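Local coordinates for DSBA-like thioredoxin domain-containing protein (Pseudomonas aeruginosa PAO1, PDB 5HFI), which is a cytosolic protein of the thioredoxin superfamily that binds glutathione in its active-site pocket and probably reduces disulfides, at residues T99-L103 / P160-F165; A114-I119 / L139-L143; R133-L137 / F149-D154. All blocks are in the same frame, centred on the assembly; numbering follows the deposited sequence.

Contact 1: residues T99-L103 / P160-F165; sequences TAAVL and PLRAHF
First torsions bring an L103 methyl over the H164 imidazole. In L103, CG lies anti to the carbonyl carbon (chi1 -76°). In H164, CG lies anti to the backbone N (chi1 -175°), which swings the imidazole toward helix 96-109. L103 CD2 then sits over the centre of one imidazole face, 3.7 Å from the H164 ring centroid, a CH-pi contact close to the ring normal. The other methyl, L103 CD1, turns to the H164 CB and to L161 CD1. The rotation of the imidazole is also fixed from outside, since H164 NE2 is hydrogen-bonded to G42 N. L161 CD1 fills the middle of the contact. It lies 3.7 Å from T99 CG2 and also rests over one face of the F165 ring, offset toward the rim. T99 CG2 approaches F165 CE2 obliquely at 3.7 Å, while T99 OG1 is hydrogen-bonded to S95 O. L161 CD2 reaches A100 CB at 4.2 Å. No hydrogen bond joins the two segments. Their axes run nearly perpendicular, at 98°. T99 also packs on Y13 of strand 8-13. Both helices belong to a helical insertion, as in DsbA-like folds, and 159-174 leads back to the thioredoxin sheet.

Contact 2: residues A114-I119 / L139-L143; sequences AMLARI and LGAEL
R118 and L139 meet where two helices of the DsbA-like helical domain pack together, 112-124 and 133-142. The R118 side chain leaves with CG anti to the backbone N (chi1 -177°) and bends at chi2 (67°). This bend brings the guanidinium across the L139 side chain at about a right angle. L139 CD2 lies over the centre of one guanidinium face, 3.6 Å from R118 CZ. The edge of the same group makes the salt bridge to E142. R118 grips E142 side-on with NE and NH2, and both bonds go to one oxygen, E142 OE1, which lies in the guanidinium plane. The carboxylate is tilted 45° from that plane. Both donors reach OE1 from one face of the carboxylate, NE well above its plane and NH2 nearer to it, on the syn side. A third bond, from R118 NH2 to E142 OE2, is weak. R118 NH1 has a separate salt bridge to E126, so the guanidinium is held between two acidic side chains, which would probably stabilise its positive charge.

The apolar side of the contact is deeper. The two leucine methyls of L139 divide the work: while CD2 takes the guanidinium, CD1 packs on I119, 3.9 Å from I119 CA and 4.0 Å from I119 CG1. M115 is bent at both chi2 and chi3, and this folds its terminal methyl toward helix 133-142. There the methyl lies against the backbone of G140, with M115 CE 4.0 Å from G140 CA. L143, the first residue to leave helical backbone angles, adds to the apolar surface. It crosses M115 on a slant, and its methyl L143 CD1 comes to 3.5 Å from M115 CE.

Contact 3: residues R133-L137 / F149-D154; sequences RPVLL and FAEAFD
L137 and A150 mark the nearest backbone approach of the two helical segments, with CA atoms 6.3 Å apart. The segment axes come within 10.7 Å and their N-to-C directions differ by 128°. Side chains fill the gap between them. F153 CE1 meets the methyl L136 CD1 at 3.6 Å, and the two side chains cross at about a right angle. L137 CD1 approaches F153 CD2, and the other methyl, L137 CD2, packs on A150 CB. F149 turns a ring edge to the backbone of L137, and its CE2 lies 3.4 Å from L136 O.

The outer end is closed by a salt bridge between R133 and D154. The R133 chain is extended from CG to NE, which carries the guanidinium over to helix 149-157. It meets the carboxylate side-on, one nitrogen to each oxygen. R133 NE bonds D154 OD2 at 3.1 Å, almost straight at 173°. R133 NH2 bonds D154 OD1 at 2.8 Å. Both oxygens use their syn lone pairs, and the two flat groups are nearly coplanar (18° apart). L137 CD2 lies over one face of the guanidinium, offset toward the rim. Inward, F153 packs on A100 and F149 on A104 of helix 96-109. Two successive helices pack here at an oblique, roughly antiparallel angle, within the helical domain of a DsbA-like fold and away from the glutathione site.

Overall arrangement
The chain begins with strand 8-13 and reaches the active-site helix start before helix 96-109 supplies T99-L103. Helix 112-124 follows and offers A114-I119. Helix 133-142 then serves twice, through R133-L137 in contact 3 and L139-L143 in contact 2. Contact 2 closes its loop at L139-L143. Contact 3 closes at F149-D154 on helix 149-157, and the two loops cross. Contact 1 closes last, at P160-F165, and its loop encloses both others. All three contacts touch one another. A101 packs on F153 and F149, V102 on I119, and I119 on L136. Together they tie five successive helices into one helical domain beside the thioredoxin sheet.

Contact 1: residues T99-L103 / P160-F165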
loop_
_atom_site.group_PDB
_atom_site.type_symbol
_atom_site.label_atom_id
_atom_site.label_comp_id
_atom_site.label_asym_id
_atom_site.label_seq_id
_atom_site.Cartn_x
_atom_site.Cartn_y
_atom_site.Cartn_z
ATOM N N THR A 99 6.667 -4.231 1.896
ATOM C CA THR A 99 7.037 -3.501 0.688
ATOM C C THR A 99 7.860 -4.379 -0.248
ATOM O O THR A 99 7.646 -4.365 -1.466
ATOM C CB THR A 99 7.796 -2.222 1.041
ATOM O OG1 THR A 99 6.996 -1.419 1.919
ATOM C CG2 THR A 99 8.098 -1.421 -0.221
ATOM N N ALA A 100 8.797 -5.158 0.302
ATOM C CA ALA A 100 9.552 -6.096 -0.524
ATOM C C ALA A 100 8.635 -7.100 -1.211
ATOM O O ALA A 100 8.896 -7.499 -2.353
ATOM C CB ALA A 100 10.598 -6.824 0.322
ATOM N N ALA A 101 7.556 -7.512 -0.542
ATOM C CA ALA A 101 6.604 -8.426 -1.166
ATOM C C ALA A 101 5.905 -7.768 -2.350
ATOM O O ALA A 101 5.663 -8.417 -3.374
ATOM C CB ALA A 101 5.582 -8.905 -0.133
ATOM N N VAL A 102 5.576 -6.482 -2.227
ATOM C CA VAL A 102 4.976 -5.755 -3.343
ATOM C C VAL A 102 5.965 -5.664 -4.499
ATOM O O VAL A 102 5.616 -5.903 -5.661
ATOM C CB VAL A 102 4.514 -4.359 -2.885
ATOM C CG1 VAL A 102 4.154 -3.493 -4.078
ATOM C CG2 VAL A 102 3.343 -4.472 -1.907
ATOM N N LEU A 103 7.216 -5.312 -4.193
ATOM C CA LEU A 103 8.254 -5.271 -5.219
ATOM C C LEU A 103 8.410 -6.622 -5.902
ATOM O O LEU A 103 8.517 -6.696 -7.133
ATOM C CB LEU A 103 9.586 -4.838 -4.605
ATOM C CG LEU A 103 9.759 -3.358 -4.268
ATOM C CD1 LEU A 103 11.132 -3.120 -3.657
ATOM C CD2 LEU A 103 9.571 -2.513 -5.515
ATOM N N PRO A 160 17.621 -4.029 -3.608
ATOM C CA PRO A 160 16.478 -3.429 -4.326
ATOM C C PRO A 160 15.541 -2.631 -3.434
ATOM O O PRO A 160 15.072 -1.561 -3.839
ATOM C CB PRO A 160 15.773 -4.651 -4.931
ATOM C CG PRO A 160 16.855 -5.641 -5.120
ATOM C CD PRO A 160 17.796 -5.449 -3.971
ATOM N N LEU A 161 15.248 -3.123 -2.226
ATOM C CA LEU A 161 14.311 -2.419 -1.355
ATOM C C LEU A 161 14.878 -1.086 -0.877
ATOM O O LEU A 161 14.165 -0.076 -0.853
ATOM C CB LEU A 161 13.944 -3.298 -0.163
ATOM C CG LEU A 161 12.945 -2.691 0.822
ATOM C CD1 LEU A 161 11.624 -2.382 0.129
ATOM C CD2 LEU A 161 12.726 -3.635 1.992
ATOM N N ARG A 162 16.143 -1.095 -0.530
ATOM C CA ARG A 162 16.824 0.085 -0.072
ATOM C C ARG A 162 16.809 1.158 -1.141
ATOM O O ARG A 162 16.476 2.237 -0.881
ATOM C CB ARG A 162 18.283 -0.197 0.303
ATOM C CG ARG A 162 19.103 1.046 0.456
ATOM C CD ARG A 162 20.506 0.937 -0.156
ATOM N NE ARG A 162 20.621 1.080 -1.607
ATOM C CZ ARG A 162 20.581 2.236 -2.274
ATOM N NH1 ARG A 162 20.718 2.252 -3.572
ATOM N NH2 ARG A 162 20.371 3.385 -1.651
ATOM N N ALA A 163 17.135 0.791 -2.337
ATOM C CA ALA A 163 17.132 1.704 -3.477
ATOM C C ALA A 163 15.724 2.193 -3.801
ATOM O O ALA A 163 15.548 3.345 -4.215
ATOM C CB ALA A 163 17.748 1.020 -4.697
ATOM N N HIS A 164 14.718 1.332 -3.629
ATOM C CA HIS A 164 13.334 1.740 -3.848
ATOM C C HIS A 164 12.898 2.782 -2.825
ATOM O O HIS A 164 12.266 3.785 -3.183
ATOM C CB HIS A 164 12.419 0.514 -3.791
ATOM C CG HIS A 164 10.988 0.804 -4.132
ATOM N ND1 HIS A 164 10.564 1.039 -5.423
ATOM C CD2 HIS A 164 9.881 0.876 -3.354
ATOM C CE1 HIS A 164 9.260 1.251 -5.425
ATOM N NE2 HIS A 164 8.821 1.158 -4.182
ATOM N N PHE A 165 13.222 2.556 -1.548
ATOM C CA PHE A 165 12.904 3.530 -0.506
ATOM C C PHE A 165 13.556 4.878 -0.792
ATOM O O PHE A 165 12.917 5.928 -0.671
ATOM C CB PHE A 165 13.362 3.012 0.859
ATOM C CG PHE A 165 12.436 2.007 1.477
ATOM C CD1 PHE A 165 12.894 1.150 2.462
ATOM C CD2 PHE A 165 11.113 1.919 1.080
ATOM C CE1 PHE A 165 12.053 0.223 3.043
ATOM C CE2 PHE A 165 10.266 0.993 1.654
ATOM C CZ PHE A 165 10.737 0.144 2.642
#

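Contact 2: residues A114-I119 / L139-L143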
loop_
_atom_site.group_PDB
_atom_site.type_symbol
_atom_site.label_atom_id
_atom_site.label_comp_id
_atom_site.label_asym_id
_atom_site.label_seq_id
_atom_site.Cartn_x
_atom_site.Cartn_y
_atom_site.Cartn_z
ATOM N N ALA A 114 -2.069 -5.642 -6.852
ATOM C CA ALA A 114 -2.883 -6.710 -6.282
ATOM C C ALA A 114 -2.273 -7.234 -4.989
ATOM O O ALA A 114 -2.997 -7.565 -4.044
ATOM C CB ALA A 114 -3.053 -7.846 -7.291
ATOM N N MET A 115 -0.945 -7.314 -4.925
ATOM C CA MET A 115 -0.308 -7.810 -3.708
ATOM C C MET A 115 -0.454 -6.811 -2.565
ATOM O O MET A 115 -0.679 -7.208 -1.416
ATOM C CB MET A 115 1.164 -8.127 -3.977
ATOM C CG MET A 115 2.034 -8.221 -2.726
ATOM S SD MET A 115 1.571 -9.550 -1.585
ATOM C CE MET A 115 1.227 -10.901 -2.681
ATOM N N LEU A 116 -0.341 -5.511 -2.858
ATOM C CA LEU A 116 -0.552 -4.502 -1.823
ATOM C C LEU A 116 -1.958 -4.598 -1.245
ATOM O O LEU A 116 -2.137 -4.561 -0.022
ATOM C CB LEU A 116 -0.299 -3.099 -2.382
ATOM C CG LEU A 116 -0.620 -1.934 -1.438
ATOM C CD1 LEU A 116 0.256 -1.984 -0.190
ATOM C CD2 LEU A 116 -0.471 -0.588 -2.143
ATOM N N ALA A 117 -2.969 -4.723 -2.111
ATOM C CA ALA A 117 -4.342 -4.855 -1.636
ATOM C C ALA A 117 -4.515 -6.104 -0.780
ATOM O O ALA A 117 -5.230 -6.081 0.231
ATOM C CB ALA A 117 -5.309 -4.884 -2.821
ATOM N N ARG A 118 -3.873 -7.208 -1.173
ATOM C CA ARG A 118 -3.975 -8.442 -0.397
ATOM C C ARG A 118 -3.264 -8.310 0.944
ATOM O O ARG A 118 -3.757 -8.807 1.966
ATOM C CB ARG A 118 -3.394 -9.611 -1.190
ATOM C CG ARG A 118 -3.520 -10.958 -0.485
ATOM C CD ARG A 118 -4.977 -11.390 -0.382
ATOM N NE ARG A 118 -5.152 -12.560 0.476
ATOM C CZ ARG A 118 -5.406 -12.502 1.780
ATOM N NH1 ARG A 118 -5.512 -11.328 2.389
ATOM N NH2 ARG A 118 -5.552 -13.620 2.479
ATOM N N ILE A 119 -2.097 -7.656 0.951
ATOM C CA ILE A 119 -1.358 -7.421 2.190
ATOM C C ILE A 119 -2.205 -6.618 3.169
ATOM O O ILE A 119 -2.269 -6.927 4.367
ATOM C CB ILE A 119 -0.026 -6.706 1.891
ATOM C CG1 ILE A 119 1.016 -7.688 1.353
ATOM C CG2 ILE A 119 0.504 -5.988 3.130
ATOM C CD1 ILE A 119 2.279 -7.008 0.842
ATOM N N LEU A 139 0.682 -15.335 1.267
ATOM C CA LEU A 139 -0.117 -14.440 0.437
ATOM C C LEU A 139 0.286 -14.544 -1.027
ATOM O O LEU A 139 -0.576 -14.558 -1.914
ATOM C CB LEU A 139 0.020 -13.000 0.929
ATOM C CG LEU A 139 -0.478 -12.709 2.346
ATOM C CD1 LEU A 139 -0.375 -11.215 2.637
ATOM C CD2 LEU A 139 -1.909 -13.195 2.527
ATOM N N GLY A 140 1.590 -14.605 -1.303
ATOM C CA GLY A 140 2.029 -14.769 -2.679
ATOM C C GLY A 140 1.539 -16.068 -3.289
ATOM O O GLY A 140 1.144 -16.110 -4.458
ATOM N N ALA A 141 1.542 -17.144 -2.500
ATOM C CA ALA A 141 1.038 -18.419 -2.997
ATOM C C ALA A 141 -0.473 -18.388 -3.190
ATOM O O ALA A 141 -0.998 -19.102 -4.052
ATOM C CB ALA A 141 1.435 -19.548 -2.047
ATOM N N GLU A 142 -1.187 -17.577 -2.403
ATOM C CA GLU A 142 -2.621 -17.413 -2.625
ATOM C C GLU A 142 -2.896 -16.767 -3.976
ATOM O O GLU A 142 -3.863 -17.124 -4.659
ATOM C CB GLU A 142 -3.245 -16.574 -1.510
ATOM C CG GLU A 142 -3.491 -17.317 -0.212
ATOM C CD GLU A 142 -4.378 -16.532 0.740
ATOM O OE1 GLU A 142 -5.162 -15.685 0.260
ATOM O OE2 GLU A 142 -4.290 -16.762 1.965
ATOM N N LEU A 143 -2.059 -15.811 -4.374
ATOM C CA LEU A 143 -2.188 -15.138 -5.659
ATOM C C LEU A 143 -1.584 -15.936 -6.807
ATOM O O LEU A 143 -1.520 -15.426 -7.929
ATOM C CB LEU A 143 -1.543 -13.748 -5.601
ATOM C CG LEU A 143 -2.086 -12.758 -4.562
ATOM C CD1 LEU A 143 -1.548 -11.366 -4.824
ATOM C CD2 LEU A 143 -3.598 -12.731 -4.551
#

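Contact 3: residues R133-L137 / F149-D154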
loop_
_atom_site.group_PDB
_atom_site.type_symbol
_atom_site.label_atom_id
_atom_site.label_comp_id
_atom_site.label_asym_id
_atom_site.label_seq_id
_atom_site.Cartn_x
_atom_site.Cartn_y
_atom_site.Cartn_z
ATOM N N ARG A 133 7.996 -13.329 7.133
ATOM C CA ARG A 133 8.197 -13.934 5.822
ATOM C C ARG A 133 7.209 -15.052 5.495
ATOM O O ARG A 133 6.717 -15.076 4.353
ATOM C CB ARG A 133 9.648 -14.420 5.718
ATOM C CG ARG A 133 9.943 -15.385 4.596
ATOM C CD ARG A 133 11.418 -15.760 4.631
ATOM N NE ARG A 133 11.912 -16.210 3.334
ATOM C CZ ARG A 133 11.816 -17.462 2.901
ATOM N NH1 ARG A 133 11.231 -18.379 3.665
ATOM N NH2 ARG A 133 12.287 -17.801 1.706
ATOM N N PRO A 134 6.876 -15.988 6.402
ATOM C CA PRO A 134 5.898 -17.028 6.028
ATOM C C PRO A 134 4.532 -16.476 5.660
ATOM O O PRO A 134 3.871 -17.022 4.769
ATOM C CB PRO A 134 5.824 -17.914 7.280
ATOM C CG PRO A 134 7.087 -17.666 8.000
ATOM C CD PRO A 134 7.438 -16.238 7.743
ATOM N N VAL A 135 4.088 -15.410 6.327
ATOM C CA VAL A 135 2.799 -14.813 5.994
ATOM C C VAL A 135 2.828 -14.229 4.586
ATOM O O VAL A 135 1.891 -14.413 3.802
ATOM C CB VAL A 135 2.419 -13.752 7.043
ATOM C CG1 VAL A 135 1.181 -12.979 6.605
ATOM C CG2 VAL A 135 2.193 -14.409 8.401
ATOM N N LEU A 136 3.906 -13.523 4.239
ATOM C CA LEU A 136 3.991 -12.918 2.913
ATOM C C LEU A 136 4.124 -13.978 1.826
ATOM O O LEU A 136 3.571 -13.824 0.731
ATOM C CB LEU A 136 5.162 -11.939 2.864
ATOM C CG LEU A 136 5.006 -10.765 3.834
ATOM C CD1 LEU A 136 6.281 -9.941 3.890
ATOM C CD2 LEU A 136 3.811 -9.909 3.428
ATOM N N LEU A 137 4.858 -15.059 2.108
ATOM C CA LEU A 137 4.950 -16.154 1.148
ATOM C C LEU A 137 3.604 -16.842 0.975
ATOM O O LEU A 137 3.250 -17.261 -0.133
ATOM C CB LEU A 137 6.018 -17.155 1.593
ATOM C CG LEU A 137 7.463 -16.941 1.122
ATOM C CD1 LEU A 137 7.925 -15.507 1.310
ATOM C CD2 LEU A 137 8.400 -17.895 1.855
ATOM N N PHE A 149 8.280 -17.044 -5.998
ATOM C CA PHE A 149 8.067 -15.844 -5.189
ATOM C C PHE A 149 9.003 -15.807 -3.990
ATOM O O PHE A 149 9.476 -14.732 -3.603
ATOM C CB PHE A 149 6.611 -15.750 -4.733
ATOM C CG PHE A 149 6.307 -14.520 -3.921
ATOM C CD1 PHE A 149 6.151 -13.291 -4.540
ATOM C CD2 PHE A 149 6.158 -14.598 -2.548
ATOM C CE1 PHE A 149 5.869 -12.160 -3.802
ATOM C CE2 PHE A 149 5.874 -13.472 -1.805
ATOM C CZ PHE A 149 5.729 -12.250 -2.432
ATOM N N ALA A 150 9.285 -16.967 -3.391
ATOM C CA ALA A 150 10.187 -17.006 -2.245
ATOM C C ALA A 150 11.543 -16.410 -2.599
ATOM O O ALA A 150 12.072 -15.565 -1.867
ATOM C CB ALA A 150 10.343 -18.441 -1.744
ATOM N N GLU A 151 12.112 -16.825 -3.734
ATOM C CA GLU A 151 13.414 -16.307 -4.143
ATOM C C GLU A 151 13.330 -14.835 -4.517
ATOM O O GLU A 151 14.232 -14.058 -4.185
ATOM C CB GLU A 151 13.974 -17.112 -5.316
ATOM C CG GLU A 151 14.383 -18.538 -4.967
ATOM C CD GLU A 151 13.198 -19.442 -4.658
ATOM O OE1 GLU A 151 12.110 -19.204 -5.234
ATOM O OE2 GLU A 151 13.365 -20.382 -3.842
ATOM N N ALA A 152 12.265 -14.437 -5.219
ATOM C CA ALA A 152 12.108 -13.034 -5.590
ATOM C C ALA A 152 11.947 -12.150 -4.360
ATOM O O ALA A 152 12.492 -11.040 -4.310
ATOM C CB ALA A 152 10.915 -12.872 -6.532
ATOM N N PHE A 153 11.203 -12.622 -3.358
ATOM C CA PHE A 153 11.016 -11.835 -2.143
ATOM C C PHE A 153 12.331 -11.656 -1.395
ATOM O O PHE A 153 12.643 -10.557 -0.922
ATOM C CB PHE A 153 9.971 -12.491 -1.240
ATOM C CG PHE A 153 9.876 -11.866 0.123
ATOM C CD1 PHE A 153 9.083 -10.751 0.322
ATOM C CD2 PHE A 153 10.558 -12.404 1.203
ATOM C CE1 PHE A 153 8.987 -10.168 1.564
ATOM C CE2 PHE A 153 10.463 -11.829 2.453
ATOM C CZ PHE A 153 9.672 -10.707 2.633
ATOM N N ASP A 154 13.106 -12.731 -1.258
ATOM C CA ASP A 154 14.379 -12.612 -0.555
ATOM C C ASP A 154 15.340 -11.709 -1.319
ATOM O O ASP A 154 16.091 -10.936 -0.713
ATOM C CB ASP A 154 14.983 -13.996 -0.325
ATOM C CG ASP A 154 14.103 -14.882 0.549
ATOM O OD1 ASP A 154 14.128 -16.118 0.364
ATOM O OD2 ASP A 154 13.382 -14.344 1.419
#